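PDB 5F8V: aminotransferase, class V family protein from Trichomonas vaginalis, which probably transfers the amino group of O-phospho-L-serine to 2-oxoglutarate, using pyridoxal 5'-phosphate, in the second step of L-serine biosynthesis. Local coordinates for residues A[110-115]-A[120-125]; A[291-294]-A[299-302]; A[325-330]-A[362-367]. All coordinates share one frame; numbering follows the deposited sequence.

In the fold
The three contacts follow one another along the chain. Interaction 1 lies at an outer edge of the seven-stranded mixed sheet, where helix 103-115 packs on strand 121-124. Interactions 2 and 3 come later: the first within the loop between helix 267-286 and strand 304-307, the second between helices 318-329 and 355-367. Their centres are about 18 Å apart, and they meet where F291 CE2 lies 3.7 Å from M365 O. Interaction 1 is remote from both, its centre about 29 Å from that of interaction 2 and about 42 Å from that of interaction 3. It thus belongs to the sheet edge, the other two to one neighbouring region, and no contact includes the cofactor-bearing K202.

Interaction 1: residues A[110-115]-A[120-125]; sequences DECKRL and VTVNSV
C112 and K113, consecutive residues near the end of helix 103-115, both meet V122 on the strand that follows. E111, just before C112, points to another side of the helix; its OE1 forms a salt bridge with R114 NH1, and its OE2 is held by S83 and by the backbone of I229 in the second subunit. C112 supplies the buried part of the contact. With SG anti to the backbone N (chi1 -168°), its sulfur lies 4.1 Å from V122 CG2. Both V122 methyls lie near this sulfur, CG2 also 4.0 Å from C112 O and CG1 3.9 Å from K113 N. The end of the K113 side chain reaches V122, and its bend at chi4 (68°) brings NZ to 2.7 Å from V122 O. A water accepts a 2.8 Å hydrogen bond from V122 N and a weak one from K113 NZ. R114 faces the second subunit, where its NH2 bonds to C227 O; L115 packs against the same residue of that subunit. T121 and N123 pair with strand 95-98 through their backbones. Within the beta-alpha-beta unit of strand 95-98, helix 103-115 and strand 121-124, the contact is apolar toward the sheet, with a lysine amine near the backbone of the edge strand at its exposed side.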
ATOM      1  N   ASP A 110      -5.671  -9.491  19.258  1.00 14.58           N
ATOM      2  CA  ASP A 110      -6.762  -8.551  19.560  1.00 14.68           C
ATOM      3  C   ASP A 110      -7.638  -8.249  18.340  1.00 14.80           C
ATOM      4  O   ASP A 110      -8.852  -8.067  18.482  1.00 14.79           O
ATOM      5  CB  ASP A 110      -6.218  -7.233  20.129  1.00 15.12           C
ATOM      6  CG  ASP A 110      -5.623  -7.375  21.531  1.00 15.53           C
ATOM      7  OD1 ASP A 110      -5.972  -8.314  22.277  1.00 16.49           O
ATOM      8  OD2 ASP A 110      -4.794  -6.526  21.896  1.00 15.79           O
ATOM      9  N   GLU A 111      -7.037  -8.182  17.152  1.00 14.58           N
ATOM     10  CA  GLU A 111      -7.811  -7.941  15.934  1.00 15.33           C
ATOM     11  C   GLU A 111      -8.733  -9.122  15.608  1.00 15.49           C
ATOM     12  O   GLU A 111      -9.901  -8.917  15.268  1.00 14.53           O
ATOM     13  CB  GLU A 111      -6.890  -7.568  14.758  1.00 15.60           C
ATOM     14  CG  GLU A 111      -7.541  -7.465  13.375  1.00 15.98           C
ATOM     15  CD  GLU A 111      -8.597  -6.375  13.238  1.00 16.59           C
ATOM     16  OE1 GLU A 111      -8.969  -5.706  14.225  1.00 17.07           O
ATOM     17  OE2 GLU A 111      -9.074  -6.179  12.106  1.00 16.97           O
ATOM     18  N   CYS A 112      -8.221 -10.343  15.734  1.00 16.42           N
ATOM     19  CA  CYS A 112      -9.051 -11.544  15.560  1.00 17.33           C
ATOM     20  C   CYS A 112     -10.193 -11.603  16.604  1.00 18.16           C
ATOM     21  O   CYS A 112     -11.338 -11.892  16.260  1.00 17.42           O
ATOM     22  CB  CYS A 112      -8.203 -12.809  15.624  1.00 17.33           C
ATOM     23  SG  CYS A 112      -9.088 -14.302  15.092  1.00 17.76           S
ATOM     24  N   LYS A 113      -9.876 -11.287  17.860  1.00 19.51           N
ATOM     25  CA  LYS A 113     -10.889 -11.234  18.928  1.00 21.15           C
ATOM     26  C   LYS A 113     -11.932 -10.159  18.615  1.00 21.43           C
ATOM     27  O   LYS A 113     -13.138 -10.416  18.698  1.00 21.87           O
ATOM     28  CB  LYS A 113     -10.243 -10.994  20.301  1.00 22.37           C
ATOM     29  CG  LYS A 113     -11.032 -11.553  21.478  1.00 24.59           C
ATOM     30  CD  LYS A 113     -10.145 -11.749  22.707  1.00 25.74           C
ATOM     31  CE  LYS A 113     -10.708 -12.774  23.682  1.00 27.17           C
ATOM     32  NZ  LYS A 113     -10.715 -14.177  23.161  1.00 27.93           N
ATOM     33  N   ARG A 114     -11.461  -8.984  18.206  1.00 20.85           N
ATOM     34  CA  ARG A 114     -12.340  -7.875  17.835  1.00 21.86           C
ATOM     35  C   ARG A 114     -13.306  -8.235  16.700  1.00 22.29           C
ATOM     36  O   ARG A 114     -14.507  -7.985  16.814  1.00 22.52           O
ATOM     37  CB  ARG A 114     -11.507  -6.652  17.435  1.00 22.23           C
ATOM     38  CG  ARG A 114     -12.323  -5.403  17.150  1.00 22.95           C
ATOM     39  CD  ARG A 114     -11.522  -4.350  16.392  1.00 23.10           C
ATOM     40  NE  ARG A 114     -12.380  -3.663  15.417  1.00 23.62           N
ATOM     41  CZ  ARG A 114     -12.480  -3.939  14.110  1.00 22.93           C
ATOM     42  NH1 ARG A 114     -11.757  -4.898  13.521  1.00 22.29           N
ATOM     43  NH2 ARG A 114     -13.321  -3.224  13.372  1.00 22.70           N
ATOM     44  N   LEU A 115     -12.781  -8.806  15.612  1.00 22.08           N
ATOM     45  CA  LEU A 115     -13.615  -9.199  14.471  1.00 22.41           C
ATOM     46  C   LEU A 115     -14.761 -10.145  14.870  1.00 22.76           C
ATOM     47  O   LEU A 115     -15.834 -10.079  14.284  1.00 23.84           O
ATOM     48  CB  LEU A 115     -12.770  -9.834  13.361  1.00 22.32           C
ATOM     49  CG  LEU A 115     -11.799  -8.911  12.611  1.00 22.01           C
ATOM     50  CD1 LEU A 115     -10.830  -9.738  11.783  1.00 22.30           C
ATOM     51  CD2 LEU A 115     -12.524  -7.905  11.733  1.00 21.95           C
ATOM     52  N   VAL A 120     -16.294 -19.111  16.821  1.00 21.88           N
ATOM     53  CA  VAL A 120     -14.853 -19.347  16.824  1.00 21.43           C
ATOM     54  C   VAL A 120     -14.268 -18.883  18.147  1.00 20.90           C
ATOM     55  O   VAL A 120     -14.385 -17.707  18.501  1.00 20.24           O
ATOM     56  CB  VAL A 120     -14.126 -18.642  15.659  1.00 21.36           C
ATOM     57  CG1 VAL A 120     -12.646 -18.991  15.667  1.00 20.87           C
ATOM     58  CG2 VAL A 120     -14.745 -19.035  14.318  1.00 21.50           C
ATOM     59  N   THR A 121     -13.647 -19.815  18.868  1.00 20.40           N
ATOM     60  CA  THR A 121     -12.941 -19.505  20.108  1.00 21.12           C
ATOM     61  C   THR A 121     -11.573 -18.904  19.757  1.00 20.67           C
ATOM     62  O   THR A 121     -10.740 -19.582  19.172  1.00 20.91           O
ATOM     63  CB  THR A 121     -12.763 -20.769  20.982  1.00 21.31           C
ATOM     64  OG1 THR A 121     -14.048 -21.346  21.264  1.00 21.84           O
ATOM     65  CG2 THR A 121     -12.072 -20.444  22.301  1.00 21.73           C
ATOM     66  N   VAL A 122     -11.363 -17.635  20.102  1.00 20.24           N
ATOM     67  CA  VAL A 122     -10.073 -16.973  19.911  1.00 19.59           C
ATOM     68  C   VAL A 122      -9.263 -17.131  21.199  1.00 19.41           C
ATOM     69  O   VAL A 122      -9.465 -16.404  22.167  1.00 18.68           O
ATOM     70  CB  VAL A 122     -10.241 -15.486  19.555  1.00 19.77           C
ATOM     71  CG1 VAL A 122      -8.888 -14.864  19.205  1.00 19.47           C
ATOM     72  CG2 VAL A 122     -11.234 -15.319  18.404  1.00 19.28           C
ATOM     73  N   ASN A 123      -8.344 -18.092  21.188  1.00 19.35           N
ATOM     74  CA  ASN A 123      -7.649 -18.523  22.385  1.00 19.73           C
ATOM     75  C   ASN A 123      -6.228 -17.970  22.447  1.00 19.35           C
ATOM     76  O   ASN A 123      -5.457 -18.129  21.501  1.00 18.47           O
ATOM     77  CB  ASN A 123      -7.617 -20.051  22.424  1.00 20.58           C
ATOM     78  CG  ASN A 123      -6.987 -20.591  23.692  1.00 21.40           C
ATOM     79  OD1 ASN A 123      -7.306 -20.140  24.790  1.00 22.64           O
ATOM     80  ND2 ASN A 123      -6.080 -21.552  23.548  1.00 21.83           N
ATOM     81  N   SER A 124      -5.904 -17.305  23.555  1.00 19.07           N
ATOM     82  CA  SER A 124      -4.530 -16.937  23.873  1.00 19.91           C
ATOM     83  C   SER A 124      -3.856 -18.124  24.577  1.00 20.19           C
ATOM     84  O   SER A 124      -4.295 -18.533  25.650  1.00 20.71           O
ATOM     85  CB  SER A 124      -4.495 -15.698  24.760  1.00 19.97           C
ATOM     86  OG  SER A 124      -3.158 -15.338  25.059  1.00 20.79           O
ATOM     87  N   VAL A 125      -2.791 -18.640  23.965  1.00 20.24           N
ATOM     88  CA  VAL A 125      -2.155 -19.925  24.328  1.00 20.85           C
ATOM     89  C   VAL A 125      -1.412 -19.914  25.674  1.00 21.03           C
ATOM     90  O   VAL A 125      -1.450 -20.915  26.415  1.00 20.33           O
ATOM     91  CB  VAL A 125      -1.188 -20.371  23.190  1.00 21.18           C
ATOM     92  CG1 VAL A 125      -0.212 -21.444  23.632  1.00 21.60           C
ATOM     93  CG2 VAL A 125      -1.981 -20.860  21.986  1.00 21.02           C
TER
HETATM   94  O   HOH W   1     -13.092 -15.708  21.272  1.00 30.72           O

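Interaction 2: residues A[291-294]-A[299-302]; sequences FVNR and WRSR
R300 grips N293 through hydrogen bonds in a surface contact within the irregular connection between helix 267-286 and strand 304-307. The arginine comes side-on, using NE and NH2. NE donates to N293 OD1 at 2.9 Å, with an N-H...O angle of 144°. NH2 is shared between two acceptors of the same residue, the side-chain OD1 at 3.1 Å and the backbone O of N293, also at 3.1 Å. None of these bonds is very straight. Both nitrogens reach OD1 from the same face of the amide, above its plane, and the amide and guanidinium planes stand 76° apart, so this is not a coplanar pairing. Holding CG anti to the backbone N (chi1 166°) lets N293 present OD1 and its own carbonyl oxygen to one guanidinium. R300 spans the gap with a chain extended from CG to NE. Further partners fix both groups: R300 NH1 forms a salt bridge with D286, N293 ND2 donates to P306 O, and OD1 also accepts from I295 N. Y282 touches both side chains. D286 probably offsets the charge, while the neutral oxygens of N293 accept N-H groups. R300 and N293 thus join two parts of an irregular helix-to-strand connection, which D286 links to helix 267-286 and P306 to strand 304-307, a local feature of this class-V aminotransferase fold.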
ATOM      1  N   PHE A 291      24.005  -0.094  31.540  1.00 19.71           N
ATOM      2  CA  PHE A 291      22.967  -0.650  30.667  1.00 19.34           C
ATOM      3  C   PHE A 291      22.620  -2.099  31.044  1.00 18.71           C
ATOM      4  O   PHE A 291      23.487  -2.871  31.464  1.00 19.61           O
ATOM      5  CB  PHE A 291      23.410  -0.579  29.194  1.00 18.96           C
ATOM      6  CG  PHE A 291      23.848   0.796  28.748  1.00 18.23           C
ATOM      7  CD1 PHE A 291      22.913   1.794  28.492  1.00 17.85           C
ATOM      8  CD2 PHE A 291      25.194   1.089  28.575  1.00 17.99           C
ATOM      9  CE1 PHE A 291      23.310   3.059  28.079  1.00 17.58           C
ATOM     10  CE2 PHE A 291      25.599   2.357  28.152  1.00 17.79           C
ATOM     11  CZ  PHE A 291      24.658   3.337  27.906  1.00 17.53           C
ATOM     12  N   VAL A 292      21.346  -2.449  30.884  1.00 18.77           N
ATOM     13  CA  VAL A 292      20.849  -3.808  31.141  1.00 18.62           C
ATOM     14  C   VAL A 292      19.846  -4.251  30.076  1.00 18.37           C
ATOM     15  O   VAL A 292      19.070  -3.439  29.568  1.00 18.81           O
ATOM     16  CB  VAL A 292      20.157  -3.918  32.526  1.00 18.35           C
ATOM     17  CG1 VAL A 292      21.129  -3.570  33.645  1.00 18.34           C
ATOM     18  CG2 VAL A 292      18.901  -3.044  32.608  1.00 18.17           C
ATOM     19  N   ASN A 293      19.878  -5.541  29.750  1.00 18.24           N
ATOM     20  CA  ASN A 293      18.855  -6.193  28.933  1.00 18.53           C
ATOM     21  C   ASN A 293      18.518  -7.497  29.637  1.00 19.41           C
ATOM     22  O   ASN A 293      19.420  -8.261  29.973  1.00 19.44           O
ATOM     23  CB  ASN A 293      19.364  -6.450  27.505  1.00 17.53           C
ATOM     24  CG  ASN A 293      18.479  -7.427  26.716  1.00 17.14           C
ATOM     25  OD1 ASN A 293      18.395  -8.613  27.043  1.00 16.44           O
ATOM     26  ND2 ASN A 293      17.846  -6.937  25.654  1.00 16.93           N
ATOM     27  N   ARG A 294      17.221  -7.743  29.821  1.00 21.28           N
ATOM     28  CA  ARG A 294      16.707  -8.853  30.647  1.00 22.71           C
ATOM     29  C   ARG A 294      16.406 -10.135  29.876  1.00 22.20           C
ATOM     30  O   ARG A 294      16.127 -11.160  30.489  1.00 22.08           O
ATOM     31  CB  ARG A 294      15.397  -8.439  31.347  1.00 23.98           C
ATOM     32  CG  ARG A 294      15.569  -7.878  32.742  1.00 26.17           C
ATOM     33  CD  ARG A 294      14.213  -7.651  33.392  1.00 27.83           C
ATOM     34  NE  ARG A 294      14.272  -6.672  34.475  1.00 29.75           N
ATOM     35  CZ  ARG A 294      13.214  -6.182  35.121  1.00 30.41           C
ATOM     36  NH1 ARG A 294      11.979  -6.577  34.819  1.00 30.02           N
ATOM     37  NH2 ARG A 294      13.395  -5.279  36.083  1.00 31.22           N
ATOM     38  N   TRP A 299      16.476 -16.451  23.856  1.00 18.66           N
ATOM     39  CA  TRP A 299      15.390 -15.674  23.228  1.00 17.73           C
ATOM     40  C   TRP A 299      15.791 -14.267  22.716  1.00 16.54           C
ATOM     41  O   TRP A 299      14.932 -13.522  22.230  1.00 16.05           O
ATOM     42  CB  TRP A 299      14.240 -15.530  24.221  1.00 18.13           C
ATOM     43  CG  TRP A 299      13.695 -16.835  24.704  1.00 19.45           C
ATOM     44  CD1 TRP A 299      13.738 -17.320  25.982  1.00 19.77           C
ATOM     45  CD2 TRP A 299      13.023 -17.824  23.920  1.00 20.03           C
ATOM     46  NE1 TRP A 299      13.134 -18.551  26.041  1.00 20.63           N
ATOM     47  CE2 TRP A 299      12.682 -18.885  24.790  1.00 20.67           C
ATOM     48  CE3 TRP A 299      12.671 -17.918  22.567  1.00 20.25           C
ATOM     49  CZ2 TRP A 299      12.011 -20.037  24.347  1.00 20.48           C
ATOM     50  CZ3 TRP A 299      11.993 -19.064  22.124  1.00 20.63           C
ATOM     51  CH2 TRP A 299      11.676 -20.111  23.017  1.00 20.33           C
ATOM     52  N   ARG A 300      17.073 -13.910  22.791  1.00 15.18           N
ATOM     53  CA  ARG A 300      17.509 -12.572  22.382  1.00 15.13           C
ATOM     54  C   ARG A 300      17.453 -12.378  20.867  1.00 14.85           C
ATOM     55  O   ARG A 300      18.012 -13.167  20.110  1.00 14.46           O
ATOM     56  CB  ARG A 300      18.909 -12.253  22.901  1.00 15.25           C
ATOM     57  CG  ARG A 300      18.911 -11.751  24.332  1.00 15.28           C
ATOM     58  CD  ARG A 300      20.316 -11.454  24.830  1.00 15.11           C
ATOM     59  NE  ARG A 300      20.296 -10.596  26.022  1.00 14.87           N
ATOM     60  CZ  ARG A 300      21.376 -10.223  26.704  1.00 15.00           C
ATOM     61  NH1 ARG A 300      22.590 -10.634  26.346  1.00 15.03           N
ATOM     62  NH2 ARG A 300      21.243  -9.431  27.766  1.00 15.59           N
ATOM     63  N   SER A 301      16.766 -11.317  20.449  1.00 14.39           N
ATOM     64  CA  SER A 301      16.648 -10.956  19.048  1.00 14.11           C
ATOM     65  C   SER A 301      17.985 -10.518  18.463  1.00 14.53           C
ATOM     66  O   SER A 301      18.768  -9.822  19.125  1.00 13.69           O
ATOM     67  CB  SER A 301      15.619  -9.840  18.887  1.00 13.98           C
ATOM     68  OG  SER A 301      15.517  -9.381  17.554  1.00 14.17           O
ATOM     69  N   ARG A 302      18.238 -10.946  17.223  1.00 14.52           N
ATOM     70  CA  ARG A 302      19.367 -10.445  16.451  1.00 15.32           C
ATOM     71  C   ARG A 302      19.041  -9.092  15.826  1.00 15.92           C
ATOM     72  O   ARG A 302      19.950  -8.377  15.441  1.00 17.47           O
ATOM     73  CB  ARG A 302      19.751 -11.411  15.321  1.00 15.14           C
ATOM     74  CG  ARG A 302      20.166 -12.812  15.763  1.00 15.37           C
ATOM     75  CD  ARG A 302      20.029 -13.842  14.639  1.00 15.21           C
ATOM     76  NE  ARG A 302      18.681 -13.785  14.070  1.00 14.72           N
ATOM     77  CZ  ARG A 302      18.366 -13.464  12.814  1.00 14.84           C
ATOM     78  NH1 ARG A 302      19.298 -13.254  11.884  1.00 15.00           N
ATOM     79  NH2 ARG A 302      17.076 -13.389  12.472  1.00 14.53           N
TER

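Interaction 3: residues A[325-330]-A[362-367]; sequences VNFCTQ and VQAMKE
F327 and A364 carry the contact between helices 318-329 and 355-367, and its character is mainly that of an aromatic edge against a helix backbone. F327 CE1 comes to 3.4 Å from A364 O, which lies at the ring edge and close to the ring plane. The weakly positive rim of the phenyl group thus faces a carbonyl oxygen, an approach consistent with a weak C-H...O attraction. Keeping CG anti to the backbone N (chi1 -173°) sends the ring out from its own helix toward the other. CZ passes more loosely by E367 O, at 4.2 Å.

The apolar component is small. CE1 also lies 4.3 Å from A364 CB, and the methyl of this small residue lets the ring approach the helix backbone. C328, next along the first helix, adds a little cover from the side without a close approach. W368, just past the second segment, adds an edge-to-face ring partner for F327.

Polar groups mostly tie each helix to itself. T329 OG1 donates to V325 O at 2.8 Å from above the carbonyl plane, and T329 N bonds to the same oxygen, so two donors grip one acceptor. On the other helix, Q363 NE2 makes a weak bond with E367 OE2 at 3.5 Å. The main partner of E367 is R331, whose NH1 forms a salt bridge with OE1; this links the second helix to the residue following the first segment.

L333 of strand 333-334 touches both C328 and A364, joining the two helices through a common neighbour. M365 turns away from the first helix and packs on F291, A284 and I285, so helix 355-367 contacts helix 318-329 through A364 and helix 267-286 through M365 and V362.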
ATOM      1  N   VAL A 325      20.073   9.313  24.954  1.00 20.88           N
ATOM      2  CA  VAL A 325      19.512   9.399  23.598  1.00 20.53           C
ATOM      3  C   VAL A 325      20.116  10.584  22.851  1.00 20.46           C
ATOM      4  O   VAL A 325      20.531  10.462  21.690  1.00 19.60           O
ATOM      5  CB  VAL A 325      17.964   9.503  23.615  1.00 20.70           C
ATOM      6  CG1 VAL A 325      17.404   9.909  22.257  1.00 20.81           C
ATOM      7  CG2 VAL A 325      17.353   8.175  24.043  1.00 21.19           C
ATOM      8  N   ASN A 326      20.140  11.731  23.520  1.00 19.82           N
ATOM      9  CA  ASN A 326      20.732  12.937  22.943  1.00 19.63           C
ATOM     10  C   ASN A 326      22.235  12.846  22.788  1.00 18.81           C
ATOM     11  O   ASN A 326      22.778  13.370  21.821  1.00 19.32           O
ATOM     12  CB  ASN A 326      20.313  14.170  23.743  1.00 19.82           C
ATOM     13  CG  ASN A 326      18.920  14.614  23.377  1.00 20.05           C
ATOM     14  OD1 ASN A 326      18.705  15.142  22.278  1.00 20.26           O
ATOM     15  ND2 ASN A 326      17.958  14.372  24.254  1.00 20.50           N
ATOM     16  N   PHE A 327      22.888  12.158  23.723  1.00 17.78           N
ATOM     17  CA  PHE A 327      24.303  11.800  23.609  1.00 17.55           C
ATOM     18  C   PHE A 327      24.570  11.037  22.307  1.00 17.69           C
ATOM     19  O   PHE A 327      25.553  11.313  21.607  1.00 17.55           O
ATOM     20  CB  PHE A 327      24.719  10.958  24.816  1.00 16.91           C
ATOM     21  CG  PHE A 327      26.185  10.660  24.890  1.00 16.56           C
ATOM     22  CD1 PHE A 327      26.681   9.417  24.494  1.00 16.15           C
ATOM     23  CD2 PHE A 327      27.077  11.610  25.390  1.00 16.19           C
ATOM     24  CE1 PHE A 327      28.035   9.134  24.583  1.00 16.01           C
ATOM     25  CE2 PHE A 327      28.432  11.327  25.484  1.00 16.13           C
ATOM     26  CZ  PHE A 327      28.913  10.091  25.073  1.00 16.03           C
ATOM     27  N   CYS A 328      23.684  10.090  21.994  1.00 17.49           N
ATOM     28  CA  CYS A 328      23.744   9.337  20.739  1.00 17.41           C
ATOM     29  C   CYS A 328      23.365  10.189  19.529  1.00 17.50           C
ATOM     30  O   CYS A 328      24.094  10.178  18.538  1.00 16.68           O
ATOM     31  CB  CYS A 328      22.856   8.094  20.804  1.00 17.21           C
ATOM     32  SG  CYS A 328      23.424   6.887  22.004  1.00 17.41           S
ATOM     33  N   THR A 329      22.254  10.930  19.619  1.00 17.78           N
ATOM     34  CA  THR A 329      21.801  11.817  18.531  1.00 18.86           C
ATOM     35  C   THR A 329      22.858  12.864  18.141  1.00 20.12           C
ATOM     36  O   THR A 329      23.016  13.169  16.962  1.00 19.51           O
ATOM     37  CB  THR A 329      20.499  12.574  18.899  1.00 18.79           C
ATOM     38  OG1 THR A 329      19.507  11.653  19.339  1.00 19.26           O
ATOM     39  CG2 THR A 329      19.943  13.357  17.713  1.00 19.27           C
ATOM     40  N   GLN A 330      23.566  13.415  19.132  1.00 21.21           N
ATOM     41  CA  GLN A 330      24.626  14.397  18.863  1.00 22.88           C
ATOM     42  C   GLN A 330      25.868  13.770  18.199  1.00 23.44           C
ATOM     43  O   GLN A 330      26.720  14.494  17.698  1.00 23.66           O
ATOM     44  CB  GLN A 330      24.969  15.228  20.127  1.00 23.56           C
ATOM     45  CG  GLN A 330      25.716  14.507  21.233  1.00 24.54           C
ATOM     46  CD  GLN A 330      25.865  15.326  22.508  1.00 25.04           C
ATOM     47  OE1 GLN A 330      26.976  15.596  22.932  1.00 26.24           O
ATOM     48  NE2 GLN A 330      24.749  15.708  23.127  1.00 25.11           N
ATOM     49  N   VAL A 362      28.630   1.083  19.800  1.00 15.77           N
ATOM     50  CA  VAL A 362      29.433   0.448  20.859  1.00 15.97           C
ATOM     51  C   VAL A 362      30.406   1.445  21.501  1.00 16.53           C
ATOM     52  O   VAL A 362      30.587   1.438  22.727  1.00 16.44           O
ATOM     53  CB  VAL A 362      30.194  -0.789  20.314  1.00 15.89           C
ATOM     54  CG1 VAL A 362      31.244  -1.303  21.299  1.00 15.90           C
ATOM     55  CG2 VAL A 362      29.216  -1.907  19.957  1.00 15.58           C
ATOM     56  N   GLN A 363      31.026   2.289  20.676  1.00 16.87           N
ATOM     57  CA  GLN A 363      31.905   3.347  21.179  1.00 17.54           C
ATOM     58  C   GLN A 363      31.150   4.365  22.033  1.00 17.25           C
ATOM     59  O   GLN A 363      31.633   4.750  23.102  1.00 16.72           O
ATOM     60  CB  GLN A 363      32.646   4.064  20.039  1.00 17.69           C
ATOM     61  CG  GLN A 363      33.770   3.255  19.403  1.00 18.44           C
ATOM     62  CD  GLN A 363      34.769   2.715  20.417  1.00 18.83           C
ATOM     63  OE1 GLN A 363      34.872   1.500  20.621  1.00 20.46           O
ATOM     64  NE2 GLN A 363      35.463   3.612  21.097  1.00 18.50           N
ATOM     65  N   ALA A 364      29.974   4.788  21.575  1.00 17.13           N
ATOM     66  CA  ALA A 364      29.149   5.719  22.342  1.00 17.22           C
ATOM     67  C   ALA A 364      28.792   5.138  23.709  1.00 17.42           C
ATOM     68  O   ALA A 364      28.908   5.819  24.731  1.00 17.71           O
ATOM     69  CB  ALA A 364      27.894   6.093  21.569  1.00 17.37           C
ATOM     70  N   MET A 365      28.403   3.865  23.724  1.00 17.19           N
ATOM     71  CA  MET A 365      28.014   3.191  24.958  1.00 17.28           C
ATOM     72  C   MET A 365      29.192   3.059  25.927  1.00 18.10           C
ATOM     73  O   MET A 365      29.010   3.195  27.136  1.00 16.61           O
ATOM     74  CB  MET A 365      27.393   1.818  24.648  1.00 17.10           C
ATOM     75  CG  MET A 365      26.052   1.923  23.936  1.00 16.70           C
ATOM     76  SD  MET A 365      25.409   0.369  23.272  1.00 16.53           S
ATOM     77  CE  MET A 365      25.230  -0.564  24.792  1.00 16.78           C
ATOM     78  N   LYS A 366      30.387   2.813  25.388  1.00 19.31           N
ATOM     79  CA  LYS A 366      31.614   2.713  26.184  1.00 21.86           C
ATOM     80  C   LYS A 366      32.041   4.078  26.742  1.00 22.13           C
ATOM     81  O   LYS A 366      32.550   4.155  27.851  1.00 21.37           O
ATOM     82  CB  LYS A 366      32.750   2.118  25.339  1.00 23.58           C
ATOM     83  CG  LYS A 366      34.034   1.774  26.083  1.00 25.37           C
ATOM     84  CD  LYS A 366      33.889   0.499  26.901  1.00 27.11           C
ATOM     85  CE  LYS A 366      35.144   0.234  27.728  1.00 28.16           C
ATOM     86  NZ  LYS A 366      34.970  -0.935  28.636  1.00 28.68           N
ATOM     87  N   GLU A 367      31.824   5.143  25.974  1.00 23.25           N
ATOM     88  CA  GLU A 367      32.246   6.498  26.372  1.00 24.35           C
ATOM     89  C   GLU A 367      31.229   7.264  27.223  1.00 24.13           C
ATOM     90  O   GLU A 367      31.576   8.279  27.822  1.00 23.71           O
ATOM     91  CB  GLU A 367      32.612   7.310  25.128  1.00 25.53           C
ATOM     92  CG  GLU A 367      33.929   6.859  24.506  1.00 26.96           C
ATOM     93  CD  GLU A 367      34.060   7.156  23.020  1.00 28.92           C
ATOM     94  OE1 GLU A 367      33.145   7.759  22.415  1.00 31.11           O
ATOM     95  OE2 GLU A 367      35.106   6.776  22.449  1.00 31.13           O
TER